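Tb427.07.360- putative uncharacterized metacyclic invariant surface protein from Trypanosoma brucei (Trypanosoma brucei, PDB 5VTL) is of unknown function but, as an invariant surface protein of the metacyclic stage, is built as an extended helical bundle probably displayed on the parasite surface. Local coordinates at residues A94-L99 with R171-Q176; S14-G19 with R137-W142; D54-S57 with V62-A65; V66-A71 with R199-E204. All blocks are in the same frame, centred on the assembly; numbering follows the deposited sequence.

Contact 1: residues A94-L99 with R171-Q176; sequences AANAPL and RAEYDQ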
loop_
_atom_site.group_PDB
_atom_site.type_symbol
_atom_site.label_atom_id
_atom_site.label_comp_id
_atom_site.label_asym_id
_atom_site.label_seq_id
_atom_site.Cartn_x
_atom_site.Cartn_y
_atom_site.Cartn_z
ATOM N N ALA A 94 -2.455 8.569 -1.899
ATOM C CA ALA A 94 -1.793 8.908 -0.643
ATOM C C ALA A 94 -1.937 10.386 -0.289
ATOM O O ALA A 94 -1.815 10.746 0.891
ATOM C CB ALA A 94 -0.319 8.516 -0.677
ATOM N N ALA A 95 -2.169 11.242 -1.288
ATOM C CA ALA A 95 -2.466 12.646 -0.994
ATOM C C ALA A 95 -3.932 12.848 -0.610
ATOM O O ALA A 95 -4.245 13.675 0.235
ATOM C CB ALA A 95 -2.123 13.526 -2.165
ATOM N N ASN A 96 -4.818 12.083 -1.238
ATOM C CA ASN A 96 -6.255 12.192 -1.001
ATOM C C ASN A 96 -6.704 11.692 0.363
ATOM O O ASN A 96 -7.402 12.390 1.101
ATOM C CB ASN A 96 -7.017 11.410 -2.068
ATOM C CG ASN A 96 -6.893 12.025 -3.446
ATOM O OD1 ASN A 96 -6.241 13.067 -3.610
ATOM N ND2 ASN A 96 -7.496 11.371 -4.463
ATOM N N ALA A 97 -6.328 10.463 0.700
ATOM C CA ALA A 97 -6.836 9.846 1.927
ATOM C C ALA A 97 -6.576 10.651 3.215
ATOM O O ALA A 97 -7.496 10.801 4.028
ATOM C CB ALA A 97 -6.333 8.399 2.064
ATOM N N PRO A 98 -5.350 11.172 3.422
ATOM C CA PRO A 98 -5.173 11.939 4.665
ATOM C C PRO A 98 -6.059 13.172 4.771
ATOM O O PRO A 98 -6.391 13.558 5.901
ATOM C CB PRO A 98 -3.702 12.351 4.627
ATOM C CG PRO A 98 -3.047 11.263 3.801
ATOM C CD PRO A 98 -4.057 10.965 2.732
ATOM N N LEU A 99 -6.443 13.782 3.651
ATOM C CA LEU A 99 -7.308 14.967 3.728
ATOM C C LEU A 99 -8.663 14.584 4.324
ATOM O O LEU A 99 -9.203 15.282 5.189
ATOM C CB LEU A 99 -7.506 15.633 2.343
ATOM C CG LEU A 99 -8.249 16.978 2.443
ATOM C CD1 LEU A 99 -7.401 18.037 3.187
ATOM C CD2 LEU A 99 -8.674 17.501 1.091
ATOM N N ARG A 171 -12.765 5.142 2.881
ATOM C CA ARG A 171 -12.491 3.718 2.758
ATOM C C ARG A 171 -12.275 3.309 1.314
ATOM O O ARG A 171 -11.430 2.458 1.027
ATOM C CB ARG A 171 -13.597 2.920 3.433
ATOM C CG ARG A 171 -13.524 3.121 4.949
ATOM C CD ARG A 171 -14.501 2.259 5.691
ATOM N NE ARG A 171 -14.336 0.874 5.289
ATOM C CZ ARG A 171 -15.308 -0.030 5.259
ATOM N NH1 ARG A 171 -16.546 0.298 5.604
ATOM N NH2 ARG A 171 -15.032 -1.269 4.869
ATOM N N ALA A 172 -12.990 3.968 0.406
ATOM C CA ALA A 172 -12.787 3.760 -1.023
ATOM C C ALA A 172 -11.415 4.279 -1.448
ATOM O O ALA A 172 -10.715 3.611 -2.196
ATOM C CB ALA A 172 -13.890 4.428 -1.820
ATOM N N GLU A 173 -11.007 5.441 -0.950
ATOM C CA GLU A 173 -9.705 5.989 -1.311
ATOM C C GLU A 173 -8.582 5.122 -0.763
ATOM O O GLU A 173 -7.568 4.903 -1.433
ATOM C CB GLU A 173 -9.518 7.404 -0.764
ATOM C CG GLU A 173 -10.296 8.492 -1.465
ATOM C CD GLU A 173 -9.853 8.729 -2.892
ATOM O OE1 GLU A 173 -8.668 9.042 -3.136
ATOM O OE2 GLU A 173 -10.716 8.610 -3.770
ATOM N N TYR A 174 -8.747 4.630 0.464
ATOM C CA TYR A 174 -7.704 3.821 1.056
ATOM C C TYR A 174 -7.640 2.492 0.307
ATOM O O TYR A 174 -6.555 1.964 0.053
ATOM C CB TYR A 174 -7.895 3.637 2.579
ATOM C CG TYR A 174 -6.538 3.611 3.265
ATOM C CD1 TYR A 174 -5.833 2.423 3.399
ATOM C CD2 TYR A 174 -5.944 4.773 3.721
ATOM C CE1 TYR A 174 -4.597 2.393 3.993
ATOM C CE2 TYR A 174 -4.703 4.760 4.315
ATOM C CZ TYR A 174 -4.029 3.568 4.447
ATOM O OH TYR A 174 -2.786 3.539 5.004
ATOM N N ASP A 175 -8.784 1.969 -0.103
ATOM C CA ASP A 175 -8.779 0.764 -0.915
ATOM C C ASP A 175 -7.998 0.992 -2.222
ATOM O O ASP A 175 -7.244 0.126 -2.673
ATOM C CB ASP A 175 -10.194 0.311 -1.262
ATOM C CG ASP A 175 -10.868 -0.490 -0.161
ATOM O OD1 ASP A 175 -10.198 -1.026 0.761
ATOM O OD2 ASP A 175 -12.106 -0.575 -0.233
ATOM N N GLN A 176 -8.205 2.145 -2.852
ATOM C CA GLN A 176 -7.525 2.453 -4.108
ATOM C C GLN A 176 -6.031 2.556 -3.888
ATOM O O GLN A 176 -5.232 2.107 -4.705
ATOM C CB GLN A 176 -8.056 3.754 -4.692
ATOM C CG GLN A 176 -9.416 3.616 -5.254
ATOM C CD GLN A 176 -9.380 3.357 -6.732
ATOM O OE1 GLN A 176 -8.486 2.671 -7.230
ATOM N NE2 GLN A 176 -10.345 3.913 -7.457
#
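Glu173 reaches across to Asn96 and Ala97, and its side chain can be followed atom by atom. CB lies 4.4 Å from the CB of Ala97, a methyl small enough to let the two backbones come within 5.8 Å, measured between the CA atoms of Ala97 and Glu173. CG stands beside the backbone N, and a second bend at chi2 turns the chain toward Asn96; on its way the side chain touches Tyr93 and Leu100 of helix 63-102. The carboxylate carbon CD sits 4.0 Å from Asn96 CB. OE1, at the tip, lies 3.1 Å from Asn96 CB and accepts a hydrogen bond of 2.9 Å from Asn96 ND2, with 154° at the hydrogen. The amide gives its N-H within its own plane, but meets OE1 from above the carboxylate plane; the two flat groups are turned 43° apart. Asparagine suits this partly exposed edge because its short amide can supply a donor to an acid without carrying a charge. The two segments, on helices 63-102 and 157-209 of an extended helical bundle, run nearly antiparallel (153°), their local axes 9.0 Å apart at closest. On the buried side of the same interface, Ala97 CB meets Tyr174 CD2 at 4.0 Å, approaching the ring obliquely. Tyr174 also packs on Ile20 and Leu27 of helix 4-58 and on Ser141 of helix 141-154, while Ala97 rests on Leu170 as well.

Contact 2: residues S14-G19 with R137-W142; sequences SEALHG and RGVNSW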
loop_
_atom_site.group_PDB
_atom_site.type_symbol
_atom_site.label_atom_id
_atom_site.label_comp_id
_atom_site.label_asym_id
_atom_site.label_seq_id
_atom_site.Cartn_x
_atom_site.Cartn_y
_atom_site.Cartn_z
ATOM N N SER A 14 -10.630 6.713 16.415
ATOM C CA SER A 14 -9.787 7.896 16.496
ATOM C C SER A 14 -8.314 7.588 16.216
ATOM O O SER A 14 -7.638 8.293 15.435
ATOM C CB SER A 14 -9.919 8.538 17.865
ATOM O OG SER A 14 -9.062 9.665 17.964
ATOM N N GLU A 15 -7.789 6.546 16.855
ATOM C CA GLU A 15 -6.382 6.218 16.674
ATOM C C GLU A 15 -6.119 5.720 15.244
ATOM O O GLU A 15 -5.062 5.950 14.678
ATOM C CB GLU A 15 -5.931 5.210 17.740
ATOM C CG GLU A 15 -5.966 5.843 19.137
ATOM C CD GLU A 15 -5.513 4.936 20.263
ATOM O OE1 GLU A 15 -5.556 3.700 20.102
ATOM O OE2 GLU A 15 -5.111 5.492 21.329
ATOM N N ALA A 16 -7.103 5.060 14.651
ATOM C CA ALA A 16 -7.017 4.689 13.242
ATOM C C ALA A 16 -6.888 5.926 12.346
ATOM O O ALA A 16 -6.010 5.991 11.493
ATOM C CB ALA A 16 -8.252 3.856 12.848
ATOM N N LEU A 17 -7.764 6.912 12.541
ATOM C CA LEU A 17 -7.772 8.097 11.701
ATOM C C LEU A 17 -6.489 8.889 11.905
ATOM O O LEU A 17 -5.927 9.391 10.944
ATOM C CB LEU A 17 -8.967 8.983 12.029
ATOM C CG LEU A 17 -10.338 8.399 11.690
ATOM C CD1 LEU A 17 -11.437 9.228 12.364
ATOM C CD2 LEU A 17 -10.512 8.338 10.188
ATOM N N HIS A 18 -6.021 9.003 13.146
ATOM C CA HIS A 18 -4.772 9.725 13.379
ATOM C C HIS A 18 -3.556 8.983 12.868
ATOM O O HIS A 18 -2.482 9.572 12.696
ATOM C CB HIS A 18 -4.590 10.020 14.855
ATOM C CG HIS A 18 -5.427 11.158 15.324
ATOM N ND1 HIS A 18 -6.573 10.980 16.067
ATOM C CD2 HIS A 18 -5.307 12.490 15.117
ATOM C CE1 HIS A 18 -7.111 12.163 16.318
ATOM N NE2 HIS A 18 -6.361 13.093 15.755
ATOM N N GLY A 19 -3.704 7.680 12.686
ATOM C CA GLY A 19 -2.627 6.882 12.145
ATOM C C GLY A 19 -2.455 6.979 10.644
ATOM O O GLY A 19 -1.393 6.656 10.131
ATOM N N ARG A 137 -0.260 3.468 13.843
ATOM C CA ARG A 137 0.561 3.524 12.663
ATOM C C ARG A 137 0.379 2.254 11.805
ATOM O O ARG A 137 0.819 2.200 10.666
ATOM C CB ARG A 137 2.019 3.677 13.063
ATOM C CG ARG A 137 2.286 4.878 13.922
ATOM C CD ARG A 137 3.780 5.171 14.004
ATOM N NE ARG A 137 3.982 6.496 14.580
ATOM C CZ ARG A 137 5.109 7.188 14.497
ATOM N NH1 ARG A 137 6.164 6.690 13.864
ATOM N NH2 ARG A 137 5.165 8.383 15.067
ATOM N N GLY A 138 -0.275 1.241 12.361
ATOM C CA GLY A 138 -0.564 0.022 11.619
ATOM C C GLY A 138 -1.905 0.061 10.897
ATOM O O GLY A 138 -2.373 -0.947 10.386
ATOM N N VAL A 139 -2.525 1.228 10.841
ATOM C CA VAL A 139 -3.823 1.362 10.193
ATOM C C VAL A 139 -3.777 0.897 8.725
ATOM O O VAL A 139 -2.766 1.042 8.044
ATOM C CB VAL A 139 -4.332 2.832 10.299
ATOM C CG1 VAL A 139 -3.440 3.774 9.529
ATOM C CG2 VAL A 139 -5.780 2.960 9.839
ATOM N N ASN A 140 -4.874 0.309 8.265
ATOM C CA ASN A 140 -5.011 -0.109 6.881
ATOM C C ASN A 140 -6.499 -0.256 6.624
ATOM O O ASN A 140 -7.298 0.057 7.501
ATOM C CB ASN A 140 -4.225 -1.401 6.600
ATOM C CG ASN A 140 -4.599 -2.553 7.527
ATOM O OD1 ASN A 140 -5.714 -2.621 8.057
ATOM N ND2 ASN A 140 -3.672 -3.466 7.715
ATOM N N SER A 141 -6.889 -0.742 5.453
ATOM C CA SER A 141 -8.310 -0.825 5.163
ATOM C C SER A 141 -9.008 -1.766 6.125
ATOM O O SER A 141 -10.168 -1.532 6.474
ATOM C CB SER A 141 -8.580 -1.278 3.729
ATOM O OG SER A 141 -8.045 -0.405 2.771
ATOM N N TRP A 142 -8.312 -2.819 6.561
ATOM C CA TRP A 142 -8.932 -3.809 7.462
ATOM C C TRP A 142 -9.283 -3.132 8.795
ATOM O O TRP A 142 -10.392 -3.275 9.304
ATOM C CB TRP A 142 -8.033 -5.051 7.663
ATOM C CG TRP A 142 -8.626 -6.081 8.602
ATOM C CD1 TRP A 142 -9.460 -7.132 8.271
ATOM C CD2 TRP A 142 -8.436 -6.162 10.025
ATOM N NE1 TRP A 142 -9.781 -7.848 9.397
ATOM C CE2 TRP A 142 -9.171 -7.275 10.483
ATOM C CE3 TRP A 142 -7.714 -5.402 10.955
ATOM C CZ2 TRP A 142 -9.216 -7.632 11.818
ATOM C CZ3 TRP A 142 -7.761 -5.764 12.272
ATOM C CH2 TRP A 142 -8.512 -6.874 12.691
#
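Val139 presses both of its methyl groups onto the turn of helix formed by Ala16 and Gly19. Its first torsion decides which methyl goes where. CG1, with chi1 at 65°, stands between the backbone N and the carbonyl carbon, and from there it meets the main chain of Gly19, 3.5 Å from Gly19 C. CG2 is anti to the backbone N and lies over Ala16, 3.5 Å from Ala16 O and 4.0 Å from Ala16 CB. A beta-branched residue suits this place, since two methyls on one carbon can cover two points about one turn apart, Ala16 and Gly19, without a long, flexible chain. Small residues suit the other side: with no side chain at Gly19 and only a methyl at Ala16, the loop comes close, the CA atoms of Gly19 and Arg137 being 4.7 Å apart. Arg137, an exposed residue, directs its CB away from segment 14-19, and its side chain touches Phe22 further along helix 4-58. Beyond Val139 the loop ends at Asn140, the N-cap of helix 141-154; with chi1 at 55° its OD1 accepts a hydrogen bond from Val143 N. The contact therefore joins helix 4-58 to the loop leading into helix 141-154, and Val139 also touches Ile20, the residue after Gly19. Between the two segments the chemistry is that of apolar methyls against a methyl and a peptide backbone, which implies that shape and burial, rather than charge, hold Val139 in its place.

Contact 3: residues D54-S57 with V62-A65; sequences DAFS and VEEA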
loop_
_atom_site.group_PDB
_atom_site.type_symbol
_atom_site.label_atom_id
_atom_site.label_comp_id
_atom_site.label_asym_id
_atom_site.label_seq_id
_atom_site.Cartn_x
_atom_site.Cartn_y
_atom_site.Cartn_z
ATOM N N ASP A 54 27.013 -10.247 -27.731
ATOM C CA ASP A 54 28.452 -10.440 -27.855
ATOM C C ASP A 54 28.798 -11.899 -28.090
ATOM O O ASP A 54 29.673 -12.207 -28.899
ATOM C CB ASP A 54 29.163 -9.915 -26.621
ATOM C CG ASP A 54 29.143 -8.393 -26.541
ATOM O OD1 ASP A 54 28.638 -7.748 -27.485
ATOM O OD2 ASP A 54 29.657 -7.837 -25.549
ATOM N N ALA A 55 28.110 -12.801 -27.395
ATOM C CA ALA A 55 28.281 -14.222 -27.647
ATOM C C ALA A 55 27.868 -14.545 -29.083
ATOM O O ALA A 55 28.562 -15.277 -29.793
ATOM C CB ALA A 55 27.496 -15.045 -26.638
ATOM N N PHE A 56 26.750 -13.977 -29.521
ATOM C CA PHE A 56 26.254 -14.191 -30.886
ATOM C C PHE A 56 27.291 -13.781 -31.932
ATOM O O PHE A 56 27.393 -14.409 -32.995
ATOM C CB PHE A 56 24.925 -13.433 -31.057
ATOM C CG PHE A 56 24.197 -13.704 -32.362
ATOM C CD1 PHE A 56 23.987 -14.988 -32.814
ATOM C CD2 PHE A 56 23.672 -12.653 -33.094
ATOM C CE1 PHE A 56 23.313 -15.224 -33.995
ATOM C CE2 PHE A 56 22.995 -12.882 -34.265
ATOM C CZ PHE A 56 22.809 -14.170 -34.714
ATOM N N SER A 57 28.079 -12.753 -31.636
ATOM C CA SER A 57 29.101 -12.301 -32.583
ATOM C C SER A 57 30.125 -13.391 -32.881
ATOM O O SER A 57 30.736 -13.408 -33.952
ATOM C CB SER A 57 29.842 -11.088 -32.032
ATOM O OG SER A 57 30.704 -11.492 -30.981
ATOM N N VAL A 62 23.842 -19.161 -31.099
ATOM C CA VAL A 62 23.121 -18.583 -29.963
ATOM C C VAL A 62 22.088 -17.558 -30.416
ATOM O O VAL A 62 21.618 -16.742 -29.606
ATOM C CB VAL A 62 24.106 -17.930 -28.956
ATOM C CG1 VAL A 62 25.168 -18.925 -28.558
ATOM C CG2 VAL A 62 24.748 -16.725 -29.547
ATOM N N GLU A 63 21.736 -17.591 -31.705
ATOM C CA GLU A 63 20.765 -16.648 -32.223
ATOM C C GLU A 63 19.499 -16.640 -31.366
ATOM O O GLU A 63 18.962 -15.561 -31.090
ATOM C CB GLU A 63 20.407 -16.948 -33.689
ATOM C CG GLU A 63 19.320 -16.014 -34.265
ATOM C CD GLU A 63 18.878 -16.419 -35.659
ATOM O OE1 GLU A 63 17.963 -17.255 -35.780
ATOM O OE2 GLU A 63 19.434 -15.892 -36.631
ATOM N N GLU A 64 18.994 -17.819 -30.962
ATOM C CA GLU A 64 17.718 -17.852 -30.231
ATOM C C GLU A 64 17.846 -17.198 -28.855
ATOM O O GLU A 64 16.873 -16.613 -28.334
ATOM C CB GLU A 64 17.153 -19.264 -30.012
ATOM C CG GLU A 64 17.300 -20.202 -31.156
ATOM C CD GLU A 64 18.586 -20.984 -31.063
ATOM O OE1 GLU A 64 19.592 -20.507 -31.625
ATOM O OE2 GLU A 64 18.591 -22.054 -30.406
ATOM N N ALA A 65 19.025 -17.324 -28.258
ATOM C CA ALA A 65 19.258 -16.774 -26.922
ATOM C C ALA A 65 19.197 -15.263 -26.910
ATOM O O ALA A 65 18.680 -14.659 -25.949
ATOM C CB ALA A 65 20.602 -17.243 -26.394
#
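Apolar contact between Val62 and the pair Ala55 and Phe56, near the C-terminal end of helix 4-58, makes up the first kind of interaction. Val62 CG2 does the touching: it stands between its own backbone N and carbonyl carbon, and lies 3.6 Å from Phe56 CB. Its 3.2 Å to Phe56 CA is unusually short, and that closeness is doubtful. Against the ring itself this methyl lies at the edge, near the plane. It is also 4.3 Å from Ala55 CB, whose small methyl suits a buried position that also faces helix 157-209. The second kind is aromatic-aliphatic. With CG anti to its backbone N (chi1 -173°), Phe56 swings its ring alongside Glu63, and CE1 lies 3.4 Å from Glu63 CB. Both side chains point the same way; the ring lies beside the methylene base of the glutamate, meeting its CB obliquely, while the extended chain carries the carboxylate outward at the exposed surface. A glutamate thus serves both needs at this edge, offering carbon to the ring and charge to the solvent. Together these residues close a helical hairpin, in which helix 4-58 turns through a short connection into helix 63-102, with Val62 at the N-cap position of the second. Helix 157-209 packs against the same end: Ala55 touches its Ala205 and Ala209, and Val62 its Thr208.

Contact 4: residues V66-A71 with R199-E204; sequences VGRARA and RKAAEE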
loop_
_atom_site.group_PDB
_atom_site.type_symbol
_atom_site.label_atom_id
_atom_site.label_comp_id
_atom_site.label_asym_id
_atom_site.label_seq_id
_atom_site.Cartn_x
_atom_site.Cartn_y
_atom_site.Cartn_z
ATOM N N VAL A 66 19.720 -14.645 -27.966
ATOM C CA VAL A 66 19.590 -13.209 -28.147
ATOM C C VAL A 66 18.099 -12.855 -28.209
ATOM O O VAL A 66 17.646 -11.894 -27.600
ATOM C CB VAL A 66 20.272 -12.705 -29.443
ATOM C CG1 VAL A 66 19.954 -11.251 -29.678
ATOM C CG2 VAL A 66 21.770 -12.921 -29.398
ATOM N N GLY A 67 17.335 -13.633 -28.952
ATOM C CA GLY A 67 15.901 -13.397 -29.050
ATOM C C GLY A 67 15.169 -13.480 -27.718
ATOM O O GLY A 67 14.314 -12.651 -27.404
ATOM N N ARG A 68 15.488 -14.492 -26.931
ATOM C CA ARG A 68 14.879 -14.660 -25.624
ATOM C C ARG A 68 15.240 -13.478 -24.704
ATOM O O ARG A 68 14.396 -12.984 -23.942
ATOM C CB ARG A 68 15.357 -15.978 -25.011
ATOM C CG ARG A 68 14.763 -16.267 -23.647
ATOM C CD ARG A 68 15.204 -17.620 -23.103
ATOM N NE ARG A 68 14.630 -17.884 -21.782
ATOM C CZ ARG A 68 15.095 -18.772 -20.907
ATOM N NH1 ARG A 68 16.191 -19.483 -21.164
ATOM N NH2 ARG A 68 14.482 -18.926 -19.741
ATOM N N ALA A 69 16.501 -13.047 -24.767
ATOM C CA ALA A 69 16.952 -11.891 -23.989
ATOM C C ALA A 69 16.181 -10.609 -24.376
ATOM O O ALA A 69 15.756 -9.829 -23.515
ATOM C CB ALA A 69 18.431 -11.673 -24.188
ATOM N N ARG A 70 16.012 -10.400 -25.668
ATOM C CA ARG A 70 15.305 -9.219 -26.153
ATOM C C ARG A 70 13.848 -9.203 -25.750
ATOM O O ARG A 70 13.294 -8.154 -25.443
ATOM C CB ARG A 70 15.431 -9.120 -27.672
ATOM C CG ARG A 70 16.829 -8.707 -28.113
ATOM C CD ARG A 70 16.985 -8.514 -29.621
ATOM N NE ARG A 70 18.317 -7.941 -29.878
ATOM C CZ ARG A 70 19.037 -8.128 -30.975
ATOM N NH1 ARG A 70 18.579 -8.880 -31.968
ATOM N NH2 ARG A 70 20.229 -7.563 -31.078
ATOM N N ALA A 71 13.226 -10.374 -25.770
ATOM C CA ALA A 71 11.818 -10.506 -25.420
ATOM C C ALA A 71 11.635 -10.233 -23.934
ATOM O O ALA A 71 10.674 -9.590 -23.526
ATOM C CB ALA A 71 11.313 -11.912 -25.780
ATOM N N ARG A 199 18.732 -13.217 -17.958
ATOM C CA ARG A 199 20.041 -13.648 -17.475
ATOM C C ARG A 199 20.331 -15.094 -17.859
ATOM O O ARG A 199 21.448 -15.442 -18.247
ATOM C CB ARG A 199 20.106 -13.477 -15.962
ATOM C CG ARG A 199 21.508 -13.588 -15.414
ATOM C CD ARG A 199 21.518 -13.428 -13.903
ATOM N NE ARG A 199 20.855 -14.542 -13.233
ATOM C CZ ARG A 199 19.752 -14.449 -12.491
ATOM N NH1 ARG A 199 19.151 -13.275 -12.285
ATOM N NH2 ARG A 199 19.245 -15.550 -11.943
ATOM N N LYS A 200 19.321 -15.936 -17.770
ATOM C CA LYS A 200 19.475 -17.322 -18.172
ATOM C C LYS A 200 19.785 -17.455 -19.660
ATOM O O LYS A 200 20.553 -18.329 -20.061
ATOM C CB LYS A 200 18.228 -18.118 -17.822
ATOM C CG LYS A 200 18.015 -18.326 -16.347
ATOM C CD LYS A 200 16.692 -19.041 -16.084
ATOM C CE LYS A 200 16.289 -19.063 -14.588
ATOM N NZ LYS A 200 17.197 -19.918 -13.783
ATOM N N ALA A 201 19.182 -16.596 -20.484
ATOM C CA ALA A 201 19.504 -16.534 -21.911
ATOM C C ALA A 201 20.953 -16.135 -22.153
ATOM O O ALA A 201 21.660 -16.770 -22.951
ATOM C CB ALA A 201 18.587 -15.562 -22.611
ATOM N N ALA A 202 21.403 -15.087 -21.461
ATOM C CA ALA A 202 22.777 -14.641 -21.615
ATOM C C ALA A 202 23.722 -15.758 -21.189
ATOM O O ALA A 202 24.745 -15.999 -21.829
ATOM C CB ALA A 202 23.039 -13.399 -20.804
ATOM N N GLU A 203 23.371 -16.445 -20.113
ATOM C CA GLU A 203 24.252 -17.481 -19.558
ATOM C C GLU A 203 24.360 -18.636 -20.538
ATOM O O GLU A 203 25.447 -19.202 -20.752
ATOM C CB GLU A 203 23.730 -17.962 -18.208
ATOM C CG GLU A 203 23.975 -16.932 -17.115
ATOM C CD GLU A 203 23.328 -17.285 -15.804
ATOM O OE1 GLU A 203 22.570 -18.283 -15.762
ATOM O OE2 GLU A 203 23.584 -16.548 -14.816
ATOM N N GLU A 204 23.232 -18.982 -21.144
ATOM C CA GLU A 204 23.221 -20.064 -22.138
ATOM C C GLU A 204 24.033 -19.692 -23.352
ATOM O O GLU A 204 24.818 -20.502 -23.854
ATOM C CB GLU A 204 21.793 -20.425 -22.565
ATOM C CG GLU A 204 21.748 -21.694 -23.444
ATOM C CD GLU A 204 20.415 -21.945 -24.123
ATOM O OE1 GLU A 204 20.428 -22.113 -25.368
ATOM O OE2 GLU A 204 19.366 -22.014 -23.439
HETATM O O HOH W 1 17.919 -19.495 -23.395
#
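Ala201 fits its methyl against the backbone of Ala69 and the side chain of Arg68, and this is the tight part of the contact. Its CB is 3.9 Å from Ala69 N and 4.2 Å from Ala69 CB. Alanine suits both positions, because two methyls facing each other let the axes of the two segments approach to 8.2 Å. Arg68 borders this patch: fully extended, with CG anti to the backbone N (chi1 -179°), it runs its CB, CG and CD past the same methyl, CD at 4.0 Å from Ala201 CB. The guanidinium then lies with one face over Ala201 N. Toward the solvent the contact loosens. Arg68 NH1 is 4.1 Å from Lys200 CB, and it reaches Glu204 only through a water, which accepts from Arg68 NH1 at 2.8 Å and donates to Glu204 OE2 at 2.9 Å. Asn197 fixes the other end of the guanidinium by accepting from NH2. The long, flexible arginine thus lays carbon over the alanine and takes its charge out to water. Segments 66-71 and 199-204, of helices 63-102 and 157-209, run nearly antiparallel (161°), and helix 4-58 packs beside both: Ala69 touches its Val49, and Ala202 its Arg51.

How the contacts relate
Contacts 1 and 4 join the same pair of long helices, 63-102 and 157-209, about 41 Å apart between centres. Contact 4 pairs two alanines, contact 1 sets one alanine against a tyrosine ring; each has polar chains at its edge, joined by a direct amide-carboxylate bond in contact 1 and a water bridge in contact 4. Contact 2 is the most buried of the four, its methyls meeting a methyl and peptide carbonyl atoms; it touches contact 1, where Ser141 OG probably hydrogen-bonds Asp175 OD1. Contact 3, at the connection between helices 4-58 and 63-102, adjoins contact 4 across the chain's centre from contact 2, and both mix buried methyls with exposed charged side chains.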